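Local coordinates for protein putative transcription regulator (Lactobacillus plantarum WCFS1, PDB 3COL) that probably acts as a dimeric TetR-family transcription regulator, binding DNA through an N-terminal helix-turn-helix domain, at residues I22-G27 with N103-T108; L49-K54 with I58-A63; L91-V96 with D184-I189. All coordinates share one frame; numbering follows the deposited sequence.

Interaction 1 of 3, residues I22-G27 with N103-T108; sequences IILAEG and NPDSLT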
loop_
_atom_site.group_PDB
_atom_site.type_symbol
_atom_site.label_atom_id
_atom_site.label_comp_id
_atom_site.label_asym_id
_atom_site.label_seq_id
_atom_site.Cartn_x
_atom_site.Cartn_y
_atom_site.Cartn_z
ATOM N N ILE A 22 -4.975 18.393 2.102
ATOM C CA ILE A 22 -3.568 18.598 2.488
ATOM C C ILE A 22 -2.813 17.260 2.584
ATOM O O ILE A 22 -1.701 17.105 2.046
ATOM C CB ILE A 22 -3.461 19.379 3.843
ATOM C CG1 ILE A 22 -3.996 20.810 3.685
ATOM C CG2 ILE A 22 -2.004 19.387 4.351
ATOM C CD1 ILE A 22 -4.273 21.517 5.040
ATOM N N ILE A 23 -3.421 16.292 3.261
ATOM C CA ILE A 23 -2.852 14.943 3.315
ATOM C C ILE A 23 -2.541 14.408 1.907
ATOM O O ILE A 23 -1.460 13.875 1.672
ATOM C CB ILE A 23 -3.760 13.962 4.135
ATOM C CG1 ILE A 23 -3.803 14.411 5.618
ATOM C CG2 ILE A 23 -3.281 12.487 4.001
ATOM C CD1 ILE A 23 -4.715 13.575 6.527
ATOM N N LEU A 24 -3.477 14.565 0.965
ATOM C CA LEU A 24 -3.258 14.055 -0.388
ATOM C C LEU A 24 -2.117 14.794 -1.089
ATOM O O LEU A 24 -1.330 14.172 -1.796
ATOM C CB LEU A 24 -4.540 14.114 -1.212
ATOM C CG LEU A 24 -5.673 13.173 -0.789
ATOM C CD1 LEU A 24 -6.911 13.465 -1.620
ATOM C CD2 LEU A 24 -5.265 11.713 -0.957
ATOM N N ALA A 25 -2.027 16.107 -0.876
ATOM C CA ALA A 25 -0.992 16.954 -1.498
ATOM C C ALA A 25 0.377 16.905 -0.786
ATOM O O ALA A 25 1.413 16.871 -1.445
ATOM C CB ALA A 25 -1.474 18.412 -1.607
ATOM N N GLU A 26 0.381 16.936 0.550
ATOM C CA GLU A 26 1.656 17.020 1.281
ATOM C C GLU A 26 1.900 15.922 2.315
ATOM O O GLU A 26 2.919 15.954 3.015
ATOM C CB GLU A 26 1.834 18.378 1.949
ATOM C CG GLU A 26 1.483 19.581 1.101
ATOM C CD GLU A 26 1.472 20.849 1.932
ATOM O OE1 GLU A 26 0.491 21.628 1.850
ATOM O OE2 GLU A 26 2.444 21.055 2.692
ATOM N N GLY A 27 0.998 14.944 2.394
ATOM C CA GLY A 27 1.053 13.961 3.465
ATOM C C GLY A 27 0.627 14.535 4.813
ATOM O O GLY A 27 0.413 15.750 4.953
ATOM N N ASN A 103 -15.398 5.875 -3.209
ATOM C CA ASN A 103 -14.521 6.819 -2.481
ATOM C C ASN A 103 -13.041 6.624 -2.852
ATOM O O ASN A 103 -12.244 6.166 -2.053
ATOM C CB ASN A 103 -14.680 6.638 -0.968
ATOM C CG ASN A 103 -16.134 6.719 -0.534
ATOM O OD1 ASN A 103 -16.637 7.795 -0.165
ATOM N ND2 ASN A 103 -16.836 5.594 -0.621
ATOM N N PRO A 104 -12.672 7.023 -4.071
ATOM C CA PRO A 104 -11.377 6.699 -4.699
ATOM C C PRO A 104 -10.120 7.218 -4.006
ATOM O O PRO A 104 -9.035 6.759 -4.360
ATOM C CB PRO A 104 -11.484 7.292 -6.103
ATOM C CG PRO A 104 -12.966 7.613 -6.307
ATOM C CD PRO A 104 -13.543 7.844 -4.937
ATOM N N ASP A 105 -10.252 8.154 -3.058
ATOM C CA ASP A 105 -9.113 8.658 -2.291
ATOM C C ASP A 105 -9.076 8.153 -0.866
ATOM O O ASP A 105 -8.155 8.472 -0.149
ATOM C CB ASP A 105 -9.119 10.203 -2.216
ATOM C CG ASP A 105 -8.836 10.833 -3.559
ATOM O OD1 ASP A 105 -7.975 10.304 -4.297
ATOM O OD2 ASP A 105 -9.508 11.819 -3.871
ATOM N N SER A 106 -10.094 7.407 -0.450
ATOM C CA SER A 106 -10.218 7.076 0.967
ATOM C C SER A 106 -9.091 6.182 1.452
ATOM O O SER A 106 -8.412 6.485 2.436
ATOM C CB SER A 106 -11.602 6.474 1.260
ATOM O OG SER A 106 -11.819 6.451 2.650
ATOM N N LEU A 107 -8.835 5.103 0.720
ATOM C CA LEU A 107 -7.804 4.172 1.104
ATOM C C LEU A 107 -6.442 4.831 1.045
ATOM O O LEU A 107 -5.587 4.570 1.879
ATOM C CB LEU A 107 -7.876 2.914 0.219
ATOM C CG LEU A 107 -8.730 1.748 0.733
ATOM C CD1 LEU A 107 -10.119 2.153 0.911
ATOM C CD2 LEU A 107 -8.678 0.533 -0.231
ATOM N N THR A 108 -6.245 5.715 0.071
ATOM C CA THR A 108 -4.992 6.463 -0.036
ATOM C C THR A 108 -4.776 7.307 1.222
ATOM O O THR A 108 -3.663 7.318 1.785
ATOM C CB THR A 108 -4.986 7.381 -1.290
ATOM O OG1 THR A 108 -5.067 6.569 -2.470
ATOM C CG2 THR A 108 -3.696 8.255 -1.352
#
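L24, near the C-terminal end of helix 11-26, reaches across to D105, in the turn just before helix 106-117, and T108 in its first turn. Its CB points at the other segment, and with CG set anti to the carbonyl carbon (chi1 -68°) the chain carries on in that direction until it forks. One branch goes to the aspartate: CD1 of L24 lies 3.8 Å from CG of D105, equally far from its OD2, and 4.0 Å from its CB, so the methyl leans against the carboxylate and the carbon that bears it. The other branch goes to the threonine, where CD2 of L24 meets CG2 of T108 at 3.8 Å, methyl against methyl. Each of these two partners crosses the leucine at about a right angle. As in other TetR-family proteins, helix 11-26 probably opens the DNA-binding domain and helix 106-117 belongs to the regulatory body; the leucine would then span the joint between the two. T108 presents carbon here because CG2 is anti to its backbone N; its OG1 is turned to H164 on helix 152-171, with which it makes a hydrogen bond. The patch is small, 128 Å² counted over both sides, and lies near the surface, with D105 on its exposed side. Further along helix 106-117 the same leucine touches I109 and Q112, while I23, one residue earlier, packs on Q112 and I113. At the start of that helix OG of S106 is hydrogen-bonded to E65 and Y99.

Interaction 2 of 3, residues L49-K54 with I58-A63; sequences LYFKNK and IDSVYA
F51 and S60 make the tight end of this contact, inside the helix-turn-helix domain of a TetR-type regulator, where the loop following helix 44-48 turns back into helix 54-67. The serine comes at the rim of the phenyl ring, close to its plane: OG of S60 is 3.2 Å from CE1 of F51, and CB of S60 is 3.3 Å from that same carbon. The hydroxyl does not depend on the ring for its polar partner, since it is hydrogen-bonded to Q16 of helix 11-26. Q12 and I15 of that helix also touch the phenylalanine, which is buried between them and helix 54-67.

The other end is looser, and its lysine side is open to solvent. N53 is the N-cap of helix 54-67, its OD1 accepting from the backbone N of A56, and K54 opens the first turn. A regular helical bond from N of I58 to O of K54 follows, 3.1 Å long and fairly straight at 164°. Beside this bond the two side chains run alongside each other, pointing the same way. The lysine chain is extended, so its methylenes lie along the isoleucine while NZ goes on to a hydrogen bond with the carbonyl O of A29. I58 is buried, touching I113 of helix 106-117, and its CD1 rests 3.8 Å from CG of K54 and 4.0 Å from CE.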
loop_
_atom_site.group_PDB
_atom_site.type_symbol
_atom_site.label_atom_id
_atom_site.label_comp_id
_atom_site.label_asym_id
_atom_site.label_seq_id
_atom_site.Cartn_x
_atom_site.Cartn_y
_atom_site.Cartn_z
ATOM N N LEU A 49 -12.062 25.657 17.875
ATOM C CA LEU A 49 -13.303 25.329 18.618
ATOM C C LEU A 49 -13.660 23.863 18.469
ATOM O O LEU A 49 -14.377 23.302 19.298
ATOM C CB LEU A 49 -14.494 26.154 18.118
ATOM C CG LEU A 49 -14.536 27.648 18.371
ATOM C CD1 LEU A 49 -15.733 28.230 17.602
ATOM C CD2 LEU A 49 -14.620 27.975 19.863
ATOM N N TYR A 50 -13.169 23.267 17.386
ATOM C CA TYR A 50 -13.563 21.928 16.971
ATOM C C TYR A 50 -12.441 20.913 17.149
ATOM O O TYR A 50 -12.721 19.728 17.395
ATOM C CB TYR A 50 -14.022 21.949 15.537
ATOM N N PHE A 51 -11.195 21.375 17.003
ATOM C CA PHE A 51 -9.999 20.515 17.057
ATOM C C PHE A 51 -8.882 21.220 17.829
ATOM O O PHE A 51 -8.529 22.349 17.510
ATOM C CB PHE A 51 -9.510 20.163 15.623
ATOM C CG PHE A 51 -10.582 19.528 14.749
ATOM C CD1 PHE A 51 -10.820 18.166 14.789
ATOM C CD2 PHE A 51 -11.373 20.316 13.906
ATOM C CE1 PHE A 51 -11.833 17.598 13.996
ATOM C CE2 PHE A 51 -12.362 19.753 13.110
ATOM C CZ PHE A 51 -12.583 18.392 13.153
ATOM N N LYS A 52 -8.280 20.555 18.796
ATOM C CA LYS A 52 -7.326 21.244 19.675
ATOM C C LYS A 52 -5.928 21.430 19.093
ATOM O O LYS A 52 -5.176 22.303 19.531
ATOM C CB LYS A 52 -7.276 20.614 21.075
ATOM C CG LYS A 52 -6.762 19.185 21.163
ATOM C CD LYS A 52 -6.422 18.838 22.671
ATOM C CE LYS A 52 -7.694 18.600 23.511
ATOM N NZ LYS A 52 -7.565 18.947 24.966
ATOM N N ASN A 53 -5.590 20.622 18.092
ATOM C CA ASN A 53 -4.238 20.679 17.476
ATOM C C ASN A 53 -4.155 19.868 16.199
ATOM O O ASN A 53 -5.137 19.246 15.819
ATOM C CB ASN A 53 -3.151 20.261 18.494
ATOM C CG ASN A 53 -3.350 18.842 19.070
ATOM O OD1 ASN A 53 -4.004 17.988 18.466
ATOM N ND2 ASN A 53 -2.771 18.595 20.251
ATOM N N LYS A 54 -2.988 19.874 15.556
ATOM C CA LYS A 54 -2.742 19.179 14.296
ATOM C C LYS A 54 -3.088 17.688 14.419
ATOM O O LYS A 54 -3.783 17.162 13.571
ATOM C CB LYS A 54 -1.279 19.393 13.855
ATOM C CG LYS A 54 -0.711 18.348 12.918
ATOM C CD LYS A 54 0.811 18.523 12.724
ATOM C CE LYS A 54 1.367 17.587 11.603
ATOM N NZ LYS A 54 2.893 17.826 11.411
ATOM N N ILE A 58 -5.869 15.346 12.127
ATOM C CA ILE A 58 -5.504 14.097 11.436
ATOM C C ILE A 58 -6.367 12.911 11.952
ATOM O O ILE A 58 -6.899 12.115 11.150
ATOM C CB ILE A 58 -3.980 13.807 11.642
ATOM C CG1 ILE A 58 -3.112 14.828 10.854
ATOM C CG2 ILE A 58 -3.625 12.367 11.252
ATOM C CD1 ILE A 58 -1.630 14.953 11.396
ATOM N N ASP A 59 -6.470 12.783 13.272
ATOM C CA ASP A 59 -7.185 11.678 13.870
ATOM C C ASP A 59 -8.641 11.700 13.424
ATOM O O ASP A 59 -9.233 10.655 13.227
ATOM C CB ASP A 59 -7.132 11.718 15.404
ATOM C CG ASP A 59 -5.748 11.379 15.966
ATOM O OD1 ASP A 59 -4.852 10.996 15.174
ATOM O OD2 ASP A 59 -5.560 11.521 17.200
ATOM N N SER A 60 -9.206 12.912 13.294
ATOM C CA SER A 60 -10.608 13.094 12.878
ATOM C C SER A 60 -10.841 12.582 11.455
ATOM O O SER A 60 -11.804 11.849 11.186
ATOM C CB SER A 60 -11.031 14.554 13.016
ATOM O OG SER A 60 -12.368 14.740 12.558
ATOM N N VAL A 61 -9.946 12.944 10.548
ATOM C CA VAL A 61 -10.008 12.435 9.185
ATOM C C VAL A 61 -9.745 10.918 9.119
ATOM O O VAL A 61 -10.405 10.197 8.352
ATOM C CB VAL A 61 -9.066 13.217 8.229
ATOM C CG1 VAL A 61 -9.027 12.553 6.850
ATOM C CG2 VAL A 61 -9.524 14.705 8.150
ATOM N N TYR A 62 -8.784 10.436 9.896
ATOM C CA TYR A 62 -8.582 8.970 9.998
ATOM C C TYR A 62 -9.893 8.238 10.359
ATOM O O TYR A 62 -10.300 7.310 9.642
ATOM C CB TYR A 62 -7.460 8.599 10.967
ATOM C CG TYR A 62 -7.089 7.103 10.895
ATOM C CD1 TYR A 62 -6.404 6.596 9.807
ATOM C CD2 TYR A 62 -7.465 6.219 11.912
ATOM C CE1 TYR A 62 -6.084 5.256 9.723
ATOM C CE2 TYR A 62 -7.159 4.872 11.840
ATOM C CZ TYR A 62 -6.468 4.401 10.741
ATOM O OH TYR A 62 -6.155 3.059 10.663
ATOM N N ALA A 63 -10.563 8.675 11.438
ATOM C CA ALA A 63 -11.767 8.010 11.909
ATOM C C ALA A 63 -12.929 8.153 10.910
ATOM O O ALA A 63 -13.691 7.218 10.733
ATOM C CB ALA A 63 -12.173 8.518 13.304
#

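Interaction 3 of 3, residues L91-V96 with D184-I189; sequences LYVQQV and DIFQMI
V93 overlaps the ring of F186 with its whole branched end, in what is probably the regulatory body of this TetR-family protein, all helical as modelled, where helix 85-102 packs against helix 182-193. The valine lies against the CD1-CE1 part of the ring: CG1 of V93 is 3.8 Å from CD1 of F186, and CG2 of V93 is 4.0 Å from CE1 of F186. The two side chains meet obliquely, and CB of V93, like CG2, is nearest to CE1. F186 gets there because its CG is anti to the backbone N (chi1 -173°), which carries the ring out from the helix toward V93.

The backbones stand closest at these same two residues, with CA of V93 7.7 Å from CA of F186. No hydrogen bond joins the segments; the contact is purely apolar, and V93 and I189 are buried. The ring belongs to a short aromatic row along helix 182-193: F182 and W190 both meet F186 with their planes turned only about 15° from its own, and F182 also touches V93. The neighbouring positions of this helix look elsewhere, I185 packing on L154 and M188, a selenomethionine, on H155, both of the second subunit. One turn after F186, I189 adds the second apolar partner. It slides past V93 in the opposite direction, and its CD1 ends 4.0 Å from CG1 of V93, the methyl that also touches the ring.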
loop_
_atom_site.group_PDB
_atom_site.type_symbol
_atom_site.label_atom_id
_atom_site.label_comp_id
_atom_site.label_asym_id
_atom_site.label_seq_id
_atom_site.Cartn_x
_atom_site.Cartn_y
_atom_site.Cartn_z
ATOM N N LEU A 91 -18.707 -11.197 1.623
ATOM C CA LEU A 91 -19.499 -9.998 1.942
ATOM C C LEU A 91 -18.592 -8.861 2.373
ATOM O O LEU A 91 -18.786 -7.713 1.964
ATOM C CB LEU A 91 -20.492 -10.285 3.076
ATOM C CG LEU A 91 -21.625 -11.299 2.806
ATOM C CD1 LEU A 91 -22.467 -11.479 4.106
ATOM C CD2 LEU A 91 -22.493 -10.909 1.593
ATOM N N TYR A 92 -17.613 -9.185 3.220
ATOM C CA TYR A 92 -16.670 -8.157 3.672
ATOM C C TYR A 92 -15.860 -7.547 2.532
ATOM O O TYR A 92 -15.783 -6.336 2.394
ATOM C CB TYR A 92 -15.744 -8.713 4.769
ATOM C CG TYR A 92 -14.645 -7.755 5.150
ATOM C CD1 TYR A 92 -14.936 -6.504 5.682
ATOM C CD2 TYR A 92 -13.323 -8.089 4.935
ATOM C CE1 TYR A 92 -13.910 -5.621 6.010
ATOM C CE2 TYR A 92 -12.311 -7.220 5.240
ATOM C CZ TYR A 92 -12.615 -5.992 5.770
ATOM O OH TYR A 92 -11.580 -5.141 6.097
ATOM N N VAL A 93 -15.218 -8.394 1.738
ATOM C CA VAL A 93 -14.359 -7.925 0.693
ATOM C C VAL A 93 -15.186 -7.198 -0.372
ATOM O O VAL A 93 -14.727 -6.229 -0.956
ATOM C CB VAL A 93 -13.530 -9.082 0.074
ATOM C CG1 VAL A 93 -12.611 -8.549 -1.032
ATOM C CG2 VAL A 93 -12.688 -9.771 1.168
ATOM N N GLN A 94 -16.399 -7.667 -0.632
ATOM C CA GLN A 94 -17.236 -6.987 -1.616
ATOM C C GLN A 94 -17.619 -5.559 -1.169
ATOM O O GLN A 94 -17.626 -4.627 -1.984
ATOM C CB GLN A 94 -18.457 -7.824 -1.966
ATOM C CG GLN A 94 -19.502 -7.092 -2.771
ATOM C CD GLN A 94 -20.151 -8.017 -3.719
ATOM O OE1 GLN A 94 -20.634 -9.092 -3.332
ATOM N NE2 GLN A 94 -20.140 -7.648 -4.992
ATOM N N GLN A 95 -17.926 -5.393 0.112
ATOM C CA GLN A 95 -18.130 -4.048 0.686
ATOM C C GLN A 95 -16.880 -3.132 0.589
ATOM O O GLN A 95 -16.978 -1.985 0.149
ATOM C CB GLN A 95 -18.618 -4.165 2.143
ATOM C CG GLN A 95 -18.944 -2.826 2.837
ATOM C CD GLN A 95 -19.820 -1.879 1.993
ATOM O OE1 GLN A 95 -20.740 -2.305 1.280
ATOM N NE2 GLN A 95 -19.535 -0.578 2.092
ATOM N N VAL A 96 -15.710 -3.625 0.980
ATOM C CA VAL A 96 -14.452 -2.812 0.858
ATOM C C VAL A 96 -14.269 -2.366 -0.597
ATOM O O VAL A 96 -13.967 -1.216 -0.877
ATOM C CB VAL A 96 -13.200 -3.588 1.376
ATOM C CG1 VAL A 96 -11.876 -2.744 1.193
ATOM C CG2 VAL A 96 -13.352 -4.013 2.816
ATOM N N ASP A 184 -13.784 -10.843 -10.921
ATOM C CA ASP A 184 -12.400 -10.939 -11.443
ATOM C C ASP A 184 -11.342 -10.598 -10.359
ATOM O O ASP A 184 -10.332 -11.301 -10.216
ATOM C CB ASP A 184 -12.171 -10.001 -12.630
ATOM C CG ASP A 184 -13.044 -10.335 -13.826
ATOM O OD1 ASP A 184 -13.337 -11.535 -14.052
ATOM O OD2 ASP A 184 -13.431 -9.380 -14.532
ATOM N N ILE A 185 -11.563 -9.494 -9.646
ATOM C CA ILE A 185 -10.619 -9.024 -8.639
ATOM C C ILE A 185 -10.648 -9.928 -7.403
ATOM O O ILE A 185 -9.594 -10.264 -6.829
ATOM C CB ILE A 185 -10.949 -7.565 -8.245
ATOM C CG1 ILE A 185 -11.008 -6.636 -9.475
ATOM C CG2 ILE A 185 -9.987 -7.056 -7.139
ATOM C CD1 ILE A 185 -9.718 -6.664 -10.369
ATOM N N PHE A 186 -11.855 -10.331 -6.984
ATOM C CA PHE A 186 -12.023 -11.224 -5.827
ATOM C C PHE A 186 -11.389 -12.581 -6.097
ATOM O O PHE A 186 -10.962 -13.239 -5.169
ATOM C CB PHE A 186 -13.510 -11.433 -5.474
ATOM C CG PHE A 186 -13.720 -12.213 -4.173
ATOM C CD1 PHE A 186 -13.192 -11.740 -2.962
ATOM C CD2 PHE A 186 -14.431 -13.393 -4.160
ATOM C CE1 PHE A 186 -13.364 -12.453 -1.779
ATOM C CE2 PHE A 186 -14.627 -14.102 -2.978
ATOM C CZ PHE A 186 -14.094 -13.642 -1.794
ATOM N N GLN A 187 -11.311 -13.016 -7.357
ATOM C CA GLN A 187 -10.626 -14.297 -7.614
ATOM C C GLN A 187 -9.137 -14.248 -7.131
ATOM O O GLN A 187 -8.638 -15.176 -6.463
ATOM C CB GLN A 187 -10.736 -14.698 -9.076
ATOM C CG GLN A 187 -10.320 -16.155 -9.344
ATOM C CD GLN A 187 -10.151 -16.420 -10.834
ATOM O OE1 GLN A 187 -9.489 -15.645 -11.558
ATOM N NE2 GLN A 187 -10.779 -17.477 -11.309
HETATM N N MSE A 188 -8.441 -13.161 -7.435
HETATM C CA MSE A 188 -7.055 -12.997 -6.941
HETATM C C MSE A 188 -6.993 -12.941 -5.384
HETATM O O MSE A 188 -6.205 -13.645 -4.756
HETATM C CB MSE A 188 -6.389 -11.767 -7.551
HETATM C CG MSE A 188 -5.181 -11.292 -6.690
HETATM SE SE MSE A 188 -4.210 -9.854 -7.564
HETATM C CE MSE A 188 -3.099 -10.828 -8.822
ATOM N N ILE A 189 -7.846 -12.118 -4.773
ATOM C CA ILE A 189 -7.850 -11.924 -3.311
ATOM C C ILE A 189 -8.218 -13.196 -2.560
ATOM O O ILE A 189 -7.567 -13.549 -1.587
ATOM C CB ILE A 189 -8.804 -10.780 -2.916
ATOM C CG1 ILE A 189 -8.289 -9.428 -3.464
ATOM C CG2 ILE A 189 -9.068 -10.768 -1.394
ATOM C CD1 ILE A 189 -9.335 -8.325 -3.385
#

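In the fold
From the N terminus, helix 11-26 opens interaction 1, whose loop closes only at 103-108. Nested inside it is the short-range interaction 2, which fastens the loop 49-54 to helix 54-67 within the DNA-binding domain, its centre about 16 Å from that of interaction 1. Interaction 3 opens at 91-96, before interaction 1 has closed, and ends at 184-189, so these two cross along the chain; helices 85-102 and 106-117, which carry one segment of each, are consecutive. Interactions 2 and 3 are in series, their centres about 31 Å apart on opposite sides of the chain's centre. Interaction 1 probably bridges the DNA-binding domain and the regulatory body, where interaction 3 joins helix 85-102 to the C-terminal helix 182-193.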